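Local coordinates for protein ATP-citrate lyase beta-subunit (Chlorobium limicola, PDB 6HXJ) that probably takes part, as a subunit of ATP-citrate lyase, in the ATP-dependent reaction of citrate with coenzyme A that yields acetyl-CoA and oxaloacetate, at residues 231-240 and 250-258; 332-343 and 366-377. All coordinates share one frame; numbering follows the deposited sequence.

Contact 1. Residues 231-240 and 250-258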
loop_
_atom_site.group_PDB
_atom_site.type_symbol
_atom_site.label_atom_id
_atom_site.label_comp_id
_atom_site.label_asym_id
_atom_site.label_seq_id
_atom_site.Cartn_x
_atom_site.Cartn_y
_atom_site.Cartn_z
ATOM N N ARG A 231 -39.797 56.291 5.610
ATOM C CA ARG A 231 -39.703 55.965 4.188
ATOM C C ARG A 231 -38.917 54.654 3.953
ATOM O O ARG A 231 -37.855 54.472 4.565
ATOM C CB ARG A 231 -39.043 57.130 3.415
ATOM C CG ARG A 231 -37.746 57.688 4.028
ATOM C CD ARG A 231 -36.490 57.180 3.336
ATOM N NE ARG A 231 -35.275 57.605 4.035
ATOM C CZ ARG A 231 -34.037 57.383 3.604
ATOM N NH1 ARG A 231 -32.998 57.814 4.305
ATOM N NH2 ARG A 231 -33.827 56.728 2.467
ATOM N N PRO A 232 -39.354 53.754 3.026
ATOM C CA PRO A 232 -38.552 52.543 2.751
ATOM C C PRO A 232 -37.281 52.846 1.956
ATOM O O PRO A 232 -37.177 53.860 1.263
ATOM C CB PRO A 232 -39.520 51.620 2.005
ATOM C CG PRO A 232 -40.870 52.313 2.044
ATOM C CD PRO A 232 -40.583 53.768 2.212
ATOM N N PHE A 233 -36.325 51.950 2.103
ATOM C CA PHE A 233 -34.961 51.999 1.637
ATOM C C PHE A 233 -34.783 52.052 0.148
ATOM O O PHE A 233 -35.502 51.406 -0.604
ATOM C CB PHE A 233 -34.193 50.817 2.224
ATOM C CG PHE A 233 -34.646 50.433 3.610
ATOM C CD1 PHE A 233 -34.176 51.116 4.727
ATOM C CD2 PHE A 233 -35.531 49.375 3.804
ATOM C CE1 PHE A 233 -34.592 50.755 6.012
ATOM C CE2 PHE A 233 -35.948 49.016 5.087
ATOM C CZ PHE A 233 -35.462 49.697 6.184
ATOM N N THR A 234 -33.773 52.828 -0.248
ATOM C CA THR A 234 -33.273 53.067 -1.602
ATOM C C THR A 234 -32.503 51.822 -2.108
ATOM O O THR A 234 -32.384 50.835 -1.398
ATOM C CB THR A 234 -32.369 54.346 -1.615
ATOM O OG1 THR A 234 -31.035 54.063 -1.179
ATOM C CG2 THR A 234 -32.943 55.500 -0.798
ATOM N N GLU A 235 -31.925 51.905 -3.312
ATOM C CA GLU A 235 -31.130 50.833 -3.926
ATOM C C GLU A 235 -29.825 50.536 -3.203
ATOM O O GLU A 235 -29.559 49.380 -2.884
ATOM C CB GLU A 235 -30.865 51.121 -5.423
ATOM C CG GLU A 235 -30.396 52.536 -5.767
ATOM C CD GLU A 235 -29.902 52.753 -7.188
ATOM O OE1 GLU A 235 -30.653 52.443 -8.142
ATOM O OE2 GLU A 235 -28.773 53.271 -7.345
ATOM N N ALA A 236 -29.015 51.577 -2.951
ATOM C CA ALA A 236 -27.739 51.479 -2.252
ATOM C C ALA A 236 -27.994 50.830 -0.920
ATOM O O ALA A 236 -27.383 49.818 -0.613
ATOM C CB ALA A 236 -27.163 52.865 -2.046
ATOM N N GLU A 237 -28.963 51.375 -0.172
ATOM C CA GLU A 237 -29.374 50.905 1.137
ATOM C C GLU A 237 -29.658 49.427 1.145
ATOM O O GLU A 237 -28.943 48.679 1.815
ATOM C CB GLU A 237 -30.572 51.702 1.630
ATOM C CG GLU A 237 -30.158 53.072 2.162
ATOM C CD GLU A 237 -31.248 54.097 2.433
ATOM O OE1 GLU A 237 -32.295 53.726 3.011
ATOM O OE2 GLU A 237 -31.021 55.290 2.125
ATOM N N GLN A 238 -30.654 48.993 0.361
ATOM C CA GLN A 238 -31.018 47.582 0.268
ATOM C C GLN A 238 -29.825 46.736 -0.150
ATOM O O GLN A 238 -29.663 45.605 0.320
ATOM C CB GLN A 238 -32.202 47.375 -0.676
ATOM C CG GLN A 238 -33.471 48.103 -0.213
ATOM C CD GLN A 238 -34.759 47.309 -0.073
ATOM O OE1 GLN A 238 -35.051 46.763 0.996
ATOM N NE2 GLN A 238 -35.620 47.329 -1.095
ATOM N N GLN A 239 -28.954 47.301 -0.988
ATOM C CA GLN A 239 -27.768 46.552 -1.395
ATOM C C GLN A 239 -26.836 46.276 -0.202
ATOM O O GLN A 239 -26.336 45.159 -0.057
ATOM C CB GLN A 239 -27.050 47.251 -2.553
ATOM C CG GLN A 239 -27.778 47.098 -3.886
ATOM C CD GLN A 239 -27.392 45.854 -4.699
ATOM O OE1 GLN A 239 -26.713 44.924 -4.223
ATOM N NE2 GLN A 239 -27.836 45.809 -5.956
ATOM N N ILE A 240 -26.665 47.280 0.680
ATOM C CA ILE A 240 -25.842 47.189 1.887
ATOM C C ILE A 240 -26.454 46.206 2.905
ATOM O O ILE A 240 -25.685 45.482 3.540
ATOM C CB ILE A 240 -25.534 48.597 2.491
ATOM C CG1 ILE A 240 -24.837 49.539 1.464
ATOM C CG2 ILE A 240 -24.737 48.544 3.806
ATOM C CD1 ILE A 240 -23.353 49.154 0.933
ATOM N N SER A 250 -20.786 43.182 10.245
ATOM C CA SER A 250 -21.904 44.111 10.071
ATOM C C SER A 250 -21.549 45.330 9.208
ATOM O O SER A 250 -20.505 45.957 9.403
ATOM C CB SER A 250 -22.455 44.539 11.435
ATOM O OG SER A 250 -23.462 45.535 11.345
ATOM N N VAL A 251 -22.424 45.636 8.237
ATOM C CA VAL A 251 -22.342 46.809 7.355
ATOM C C VAL A 251 -23.724 47.476 7.276
ATOM O O VAL A 251 -24.717 46.826 6.954
ATOM C CB VAL A 251 -21.682 46.612 5.970
ATOM C CG1 VAL A 251 -20.172 46.440 6.077
ATOM C CG2 VAL A 251 -22.330 45.482 5.179
ATOM N N LYS A 252 -23.793 48.762 7.663
ATOM C CA LYS A 252 -25.032 49.533 7.710
ATOM C C LYS A 252 -24.846 50.831 6.931
ATOM O O LYS A 252 -23.803 51.481 7.030
ATOM C CB LYS A 252 -25.441 49.820 9.179
ATOM C CG LYS A 252 -25.558 48.577 10.066
ATOM C CD LYS A 252 -26.561 48.773 11.179
ATOM C CE LYS A 252 -26.999 47.458 11.779
ATOM N NZ LYS A 252 -28.272 47.597 12.541
ATOM N N PHE A 253 -25.834 51.192 6.123
ATOM C CA PHE A 253 -25.765 52.444 5.375
ATOM C C PHE A 253 -27.137 53.105 5.331
ATOM O O PHE A 253 -28.131 52.446 5.018
ATOM C CB PHE A 253 -25.173 52.253 3.959
ATOM C CG PHE A 253 -25.220 53.481 3.079
ATOM C CD1 PHE A 253 -24.245 54.473 3.182
ATOM C CD2 PHE A 253 -26.231 53.643 2.138
ATOM C CE1 PHE A 253 -24.288 55.607 2.363
ATOM C CE2 PHE A 253 -26.278 54.777 1.330
ATOM C CZ PHE A 253 -25.305 55.751 1.445
ATOM N N VAL A 254 -27.181 54.396 5.684
ATOM C CA VAL A 254 -28.387 55.224 5.661
ATOM C C VAL A 254 -28.044 56.536 4.945
ATOM O O VAL A 254 -27.075 57.205 5.307
ATOM C CB VAL A 254 -29.004 55.481 7.063
ATOM C CG1 VAL A 254 -30.339 56.207 6.938
ATOM C CG2 VAL A 254 -29.180 54.190 7.857
ATOM N N GLU A 255 -28.840 56.896 3.945
ATOM C CA GLU A 255 -28.625 58.123 3.191
ATOM C C GLU A 255 -29.381 59.286 3.826
ATOM O O GLU A 255 -30.586 59.180 4.089
ATOM C CB GLU A 255 -29.031 57.932 1.716
ATOM C CG GLU A 255 -28.324 58.879 0.750
ATOM C CD GLU A 255 -28.542 58.651 -0.739
ATOM O OE1 GLU A 255 -28.635 57.473 -1.163
ATOM O OE2 GLU A 255 -28.566 59.653 -1.490
ATOM N N VAL A 256 -28.655 60.365 4.122
ATOM C CA VAL A 256 -29.238 61.580 4.686
ATOM C C VAL A 256 -29.403 62.568 3.517
ATOM O O VAL A 256 -28.417 62.820 2.814
ATOM C CB VAL A 256 -28.407 62.156 5.862
ATOM C CG1 VAL A 256 -29.027 63.435 6.416
ATOM C CG2 VAL A 256 -28.274 61.117 6.973
ATOM N N PRO A 257 -30.635 63.096 3.259
ATOM C CA PRO A 257 -30.819 64.050 2.142
ATOM C C PRO A 257 -29.902 65.284 2.219
ATOM O O PRO A 257 -29.980 66.075 3.157
ATOM C CB PRO A 257 -32.309 64.410 2.227
ATOM C CG PRO A 257 -32.942 63.260 2.944
ATOM C CD PRO A 257 -31.916 62.860 3.961
ATOM N N GLY A 258 -29.007 65.388 1.245
ATOM C CA GLY A 258 -28.000 66.439 1.182
ATOM C C GLY A 258 -26.785 66.061 1.998
ATOM O O GLY A 258 -26.348 64.904 1.965
#
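Ile240 and Phe253 form the apolar end of this contact, where the first turns of helix 235-246 lie on strand 250-255, an outermost strand, within this chain, of the mixed sheet in the citrate-binding region. The segment axes approach to 7.6 Å and run at 167°, so the chain passes from helix to strand as an antiparallel alpha/beta pair. Ile240 sets both branches against the strand: CG1 lies 3.7 Å from Phe253 CB, and CG2 rests 3.6 Å from Val251 O. One turn earlier, Ala236 CB adds to the cover of the Phe253 ring, which also meets Leu303 and Thr306 of helix 297-309.

Glu237 links this apolar end to the polar one. Its CB leaves the helix without pointing at the strand, but chi1 of -78° puts CG opposite the carbonyl carbon and brings it 3.6 Å from Phe253 O, beside ring atom CD2. The side chain crosses the ring at about a right angle and stays extended beyond CG, which carries CD on to the backbone of Glu255. OE1 lies in the plane of the Phe233 ring, at its edge. OE2 accepts twice: Glu255 N donates to it at 3.3 Å from above the carboxylate plane, with an N-H...O angle of 152°, and Arg231 NH2 completes a salt bridge to its syn lone pair at 3.2 Å. The same guanidinium turns NH1 to Glu255 O at 2.8 Å, a weak bond because its angle is poor.

One buried carboxylate oxygen thus serves both a strand amide and an arginine from the loop before the helix. With the Glu255 carboxylate also close by, the arginine, together with the amide, would probably favour the ionised form of Glu237.

Contact 2. Residues 332-343 and 366-377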
loop_
_atom_site.group_PDB
_atom_site.type_symbol
_atom_site.label_atom_id
_atom_site.label_comp_id
_atom_site.label_asym_id
_atom_site.label_seq_id
_atom_site.Cartn_x
_atom_site.Cartn_y
_atom_site.Cartn_z
ATOM N N PHE A 332 -8.918 48.285 6.029
ATOM C CA PHE A 332 -8.351 49.426 5.329
ATOM C C PHE A 332 -7.990 49.058 3.926
ATOM O O PHE A 332 -8.068 49.939 3.088
ATOM C CB PHE A 332 -7.170 50.079 6.062
ATOM C CG PHE A 332 -7.578 51.193 6.995
ATOM C CD1 PHE A 332 -8.872 51.252 7.516
ATOM C CD2 PHE A 332 -6.682 52.198 7.338
ATOM C CE1 PHE A 332 -9.264 52.300 8.350
ATOM C CE2 PHE A 332 -7.069 53.236 8.196
ATOM C CZ PHE A 332 -8.358 53.278 8.697
ATOM N N SER A 333 -7.673 47.779 3.619
ATOM C CA SER A 333 -7.414 47.389 2.226
ATOM C C SER A 333 -8.706 47.460 1.380
ATOM O O SER A 333 -8.662 47.900 0.223
ATOM C CB SER A 333 -6.747 46.015 2.149
ATOM O OG SER A 333 -7.676 44.938 2.152
ATOM N N GLY A 334 -9.834 47.092 1.994
ATOM C CA GLY A 334 -11.151 47.156 1.371
ATOM C C GLY A 334 -11.541 48.597 1.114
ATOM O O GLY A 334 -12.082 48.895 0.063
ATOM N N ILE A 335 -11.215 49.520 2.074
ATOM C CA ILE A 335 -11.442 50.984 2.006
ATOM C C ILE A 335 -10.566 51.580 0.911
ATOM O O ILE A 335 -11.060 52.356 0.096
ATOM C CB ILE A 335 -11.264 51.747 3.387
ATOM C CG1 ILE A 335 -12.308 51.302 4.427
ATOM C CG2 ILE A 335 -11.329 53.292 3.217
ATOM C CD1 ILE A 335 -12.065 51.772 5.854
ATOM N N ILE A 336 -9.276 51.197 0.885
ATOM C CA ILE A 336 -8.290 51.651 -0.100
ATOM C C ILE A 336 -8.737 51.232 -1.495
ATOM O O ILE A 336 -8.802 52.086 -2.379
ATOM C CB ILE A 336 -6.825 51.206 0.238
ATOM C CG1 ILE A 336 -6.297 51.893 1.505
ATOM C CG2 ILE A 336 -5.869 51.485 -0.935
ATOM C CD1 ILE A 336 -5.101 51.209 2.140
ATOM N N ASN A 337 -9.071 49.934 -1.682
ATOM C CA ASN A 337 -9.545 49.400 -2.966
ATOM C C ASN A 337 -10.769 50.160 -3.491
ATOM O O ASN A 337 -10.749 50.612 -4.638
ATOM C CB ASN A 337 -9.756 47.901 -2.887
ATOM C CG ASN A 337 -8.439 47.206 -3.071
ATOM O OD1 ASN A 337 -7.756 47.400 -4.095
ATOM N ND2 ASN A 337 -7.999 46.484 -2.039
ATOM N N GLY A 338 -11.732 50.420 -2.608
ATOM C CA GLY A 338 -12.924 51.198 -2.917
ATOM C C GLY A 338 -12.649 52.667 -3.189
ATOM O O GLY A 338 -13.413 53.300 -3.916
ATOM N N PHE A 339 -11.575 53.231 -2.595
ATOM C CA PHE A 339 -11.170 54.623 -2.834
ATOM C C PHE A 339 -10.503 54.747 -4.195
ATOM O O PHE A 339 -10.727 55.728 -4.892
ATOM C CB PHE A 339 -10.213 55.128 -1.745
ATOM C CG PHE A 339 -10.848 55.712 -0.506
ATOM C CD1 PHE A 339 -12.146 56.226 -0.539
ATOM C CD2 PHE A 339 -10.131 55.812 0.672
ATOM C CE1 PHE A 339 -12.731 56.771 0.603
ATOM C CE2 PHE A 339 -10.711 56.380 1.811
ATOM C CZ PHE A 339 -12.011 56.847 1.771
ATOM N N ARG A 340 -9.689 53.740 -4.567
ATOM C CA ARG A 340 -8.992 53.628 -5.838
ATOM C C ARG A 340 -10.002 53.425 -6.966
ATOM O O ARG A 340 -9.872 54.046 -8.031
ATOM C CB ARG A 340 -8.008 52.448 -5.781
ATOM C CG ARG A 340 -6.751 52.713 -4.955
ATOM C CD ARG A 340 -5.565 51.904 -5.424
ATOM N NE ARG A 340 -5.210 50.718 -4.637
ATOM C CZ ARG A 340 -4.136 50.624 -3.855
ATOM N NH1 ARG A 340 -3.364 51.684 -3.642
ATOM N NH2 ARG A 340 -3.883 49.497 -3.201
ATOM N N GLU A 341 -11.023 52.571 -6.711
ATOM C CA GLU A 341 -12.106 52.257 -7.650
ATOM C C GLU A 341 -12.954 53.510 -7.947
ATOM O O GLU A 341 -13.302 53.795 -9.087
ATOM C CB GLU A 341 -12.981 51.117 -7.078
ATOM C CG GLU A 341 -13.796 50.356 -8.120
ATOM C CD GLU A 341 -15.132 50.917 -8.597
ATOM O OE1 GLU A 341 -15.584 51.966 -8.075
ATOM O OE2 GLU A 341 -15.740 50.281 -9.489
ATOM N N SER A 342 -13.246 54.258 -6.906
ATOM C CA SER A 342 -14.048 55.467 -6.962
ATOM C C SER A 342 -13.291 56.624 -7.611
ATOM O O SER A 342 -13.904 57.403 -8.335
ATOM C CB SER A 342 -14.500 55.848 -5.557
ATOM O OG SER A 342 -15.253 54.799 -4.967
ATOM N N LYS A 343 -11.968 56.740 -7.341
ATOM C CA LYS A 343 -11.103 57.789 -7.887
ATOM C C LYS A 343 -10.836 57.644 -9.366
ATOM O O LYS A 343 -10.670 58.658 -10.053
ATOM C CB LYS A 343 -9.782 57.918 -7.146
ATOM C CG LYS A 343 -9.303 59.378 -7.163
ATOM C CD LYS A 343 -7.825 59.527 -7.433
ATOM C CE LYS A 343 -7.395 60.931 -7.100
ATOM N NZ LYS A 343 -5.921 61.036 -7.027
ATOM N N LEU A 366 -2.673 51.844 8.570
ATOM C CA LEU A 366 -2.482 53.301 8.549
ATOM C C LEU A 366 -1.395 53.704 7.566
ATOM O O LEU A 366 -1.542 54.724 6.904
ATOM C CB LEU A 366 -2.232 53.911 9.944
ATOM C CG LEU A 366 -3.433 54.360 10.841
ATOM C CD1 LEU A 366 -4.485 53.284 11.068
ATOM C CD2 LEU A 366 -2.940 54.894 12.143
ATOM N N ALA A 367 -0.323 52.894 7.448
ATOM C CA ALA A 367 0.779 53.109 6.495
ATOM C C ALA A 367 0.277 52.920 5.061
ATOM O O ALA A 367 0.629 53.703 4.180
ATOM C CB ALA A 367 1.923 52.153 6.790
ATOM N N ALA A 368 -0.582 51.911 4.838
ATOM C CA ALA A 368 -1.198 51.615 3.545
ATOM C C ALA A 368 -2.120 52.763 3.093
ATOM O O ALA A 368 -2.093 53.147 1.927
ATOM C CB ALA A 368 -1.965 50.315 3.627
ATOM N N ILE A 369 -2.878 53.345 4.019
ATOM C CA ILE A 369 -3.788 54.450 3.734
ATOM C C ILE A 369 -3.031 55.801 3.474
ATOM O O ILE A 369 -3.466 56.575 2.628
ATOM C CB ILE A 369 -4.887 54.518 4.852
ATOM C CG1 ILE A 369 -6.152 55.304 4.399
ATOM C CG2 ILE A 369 -4.411 55.007 6.203
ATOM C CD1 ILE A 369 -7.305 54.516 3.799
ATOM N N LYS A 370 -1.900 56.052 4.167
ATOM C CA LYS A 370 -1.088 57.260 3.982
ATOM C C LYS A 370 -0.302 57.177 2.663
ATOM O O LYS A 370 0.076 58.216 2.123
ATOM C CB LYS A 370 -0.179 57.538 5.198
ATOM C CG LYS A 370 0.197 59.009 5.356
ATOM C CD LYS A 370 0.692 59.376 6.762
ATOM C CE LYS A 370 0.961 60.863 6.927
ATOM N NZ LYS A 370 -0.284 61.690 6.907
ATOM N N GLN A 371 -0.094 55.962 2.109
ATOM C CA GLN A 371 0.551 55.809 0.802
ATOM C C GLN A 371 -0.367 56.419 -0.238
ATOM O O GLN A 371 0.133 57.043 -1.169
ATOM C CB GLN A 371 0.791 54.336 0.479
ATOM C CG GLN A 371 1.442 54.064 -0.870
ATOM C CD GLN A 371 1.549 52.584 -1.148
ATOM O OE1 GLN A 371 0.594 51.812 -0.989
ATOM N NE2 GLN A 371 2.704 52.166 -1.634
ATOM N N LEU A 372 -1.701 56.289 -0.059
ATOM C CA LEU A 372 -2.669 56.883 -0.980
ATOM C C LEU A 372 -2.422 58.372 -1.263
ATOM O O LEU A 372 -3.000 58.891 -2.206
ATOM C CB LEU A 372 -4.121 56.648 -0.569
ATOM C CG LEU A 372 -4.722 55.290 -0.887
ATOM C CD1 LEU A 372 -6.081 55.157 -0.233
ATOM C CD2 LEU A 372 -4.922 55.097 -2.368
ATOM N N GLN A 373 -1.519 59.040 -0.515
ATOM C CA GLN A 373 -1.073 60.411 -0.777
ATOM C C GLN A 373 -0.266 60.499 -2.078
ATOM O O GLN A 373 -0.369 61.519 -2.774
ATOM C CB GLN A 373 -0.197 60.954 0.376
ATOM C CG GLN A 373 -0.972 61.488 1.573
ATOM C CD GLN A 373 -0.151 61.764 2.826
ATOM O OE1 GLN A 373 -0.675 61.699 3.937
ATOM N NE2 GLN A 373 1.130 62.114 2.704
ATOM N N GLU A 374 0.520 59.460 -2.419
ATOM C CA GLU A 374 1.333 59.579 -3.623
ATOM C C GLU A 374 0.484 59.332 -4.896
ATOM O O GLU A 374 0.863 59.787 -5.978
ATOM C CB GLU A 374 2.686 58.809 -3.591
ATOM C CG GLU A 374 2.703 57.307 -3.405
ATOM C CD GLU A 374 3.826 56.802 -2.509
ATOM O OE1 GLU A 374 3.560 56.543 -1.313
ATOM O OE2 GLU A 374 4.982 56.726 -2.985
ATOM N N GLU A 375 -0.730 58.775 -4.728
ATOM C CA GLU A 375 -1.685 58.546 -5.799
ATOM C C GLU A 375 -2.546 59.786 -6.075
ATOM O O GLU A 375 -3.450 59.716 -6.904
ATOM C CB GLU A 375 -2.538 57.309 -5.501
ATOM C CG GLU A 375 -1.759 56.006 -5.596
ATOM C CD GLU A 375 -2.470 54.804 -5.016
ATOM O OE1 GLU A 375 -1.916 54.175 -4.084
ATOM O OE2 GLU A 375 -3.578 54.483 -5.505
ATOM N N GLY A 376 -2.250 60.902 -5.405
ATOM C CA GLY A 376 -2.930 62.181 -5.600
ATOM C C GLY A 376 -4.136 62.489 -4.729
ATOM O O GLY A 376 -4.830 63.487 -4.968
ATOM N N PHE A 377 -4.400 61.639 -3.716
ATOM C CA PHE A 377 -5.523 61.813 -2.787
ATOM C C PHE A 377 -5.180 62.864 -1.732
ATOM O O PHE A 377 -4.083 62.815 -1.152
ATOM C CB PHE A 377 -5.845 60.485 -2.071
ATOM C CG PHE A 377 -6.545 59.450 -2.908
ATOM C CD1 PHE A 377 -7.929 59.370 -2.926
ATOM C CD2 PHE A 377 -5.820 58.507 -3.626
ATOM C CE1 PHE A 377 -8.578 58.395 -3.682
ATOM C CE2 PHE A 377 -6.470 57.546 -4.401
ATOM C CZ PHE A 377 -7.842 57.487 -4.410
#
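Ile369 is the apolar centre, a knob into the hole formed by Phe332, Ile335, Ile336 and Phe339. The fold here is two successive beta-alpha-beta crossovers: helices 328-344 and 362-371 lead into parallel strands 352-356 and 378-382, and their segments run side by side at 12° with axes 9.7 Å apart. In Ile369, CG1 stands opposite the backbone N (chi1 -160°), which sends CD1 into the hole, 3.6 Å from Ile336 CG1. Ile369 CG2 meets Phe332 CE2 at 3.8 Å. Ile369 also touches Val355, Ile379 and Val381 of the sheet strands. Leu372 continues the apolar row, its CD1 reaching Ile336 and the edge of the Phe339 ring.

Farther along, Phe377 brings the second segment back against the helix. The Lys343 chain runs antiparallel to the Phe377 side chain: its CD lies over one ring face, 4.0 Å from the centroid, as a CH-pi contact, and NZ continues over the same ring at 4.4 Å in a cation-pi interaction. Lys343 NZ also donates a weak bond to Glu375 O at 2.8 Å. With a leucine here, which has no ammonium, the Phe377 ring would probably be less firmly held and the carbonyl of Glu375 left without this mate.

At the polar edge Arg340 forms a salt bridge with Glu375, NH1 to OE1 at 2.9 Å. The partner approaches at the edge of the guanidinium, and the two planar groups are only 19° from coplanar. Apolar and polar layers meet in this same group: Ile336 CG2 sits 3.5 Å above the guanidinium plane of Arg340, over its centre.

In the fold
Both contacts belong to the alpha/beta region built on the mixed sheet, but at its two ends: contact 1 involves outermost strand 250-255, contact 2 the helices lying on strands 352-356 and 378-382. Their centres are 24 Å apart and their nearest atoms about 9 Å, so they do not touch; helix 297-309 meets side chains of both. Each is partly buried, with contact 1 nearer the centre of the chain (about 12 Å against 32 Å). Contact 1 packs a helix on a strand and holds one strand amide through a buried carboxylate. Contact 2 packs helix on helix, buries more surface, and keeps its charged groups at its edge around a largely apolar middle.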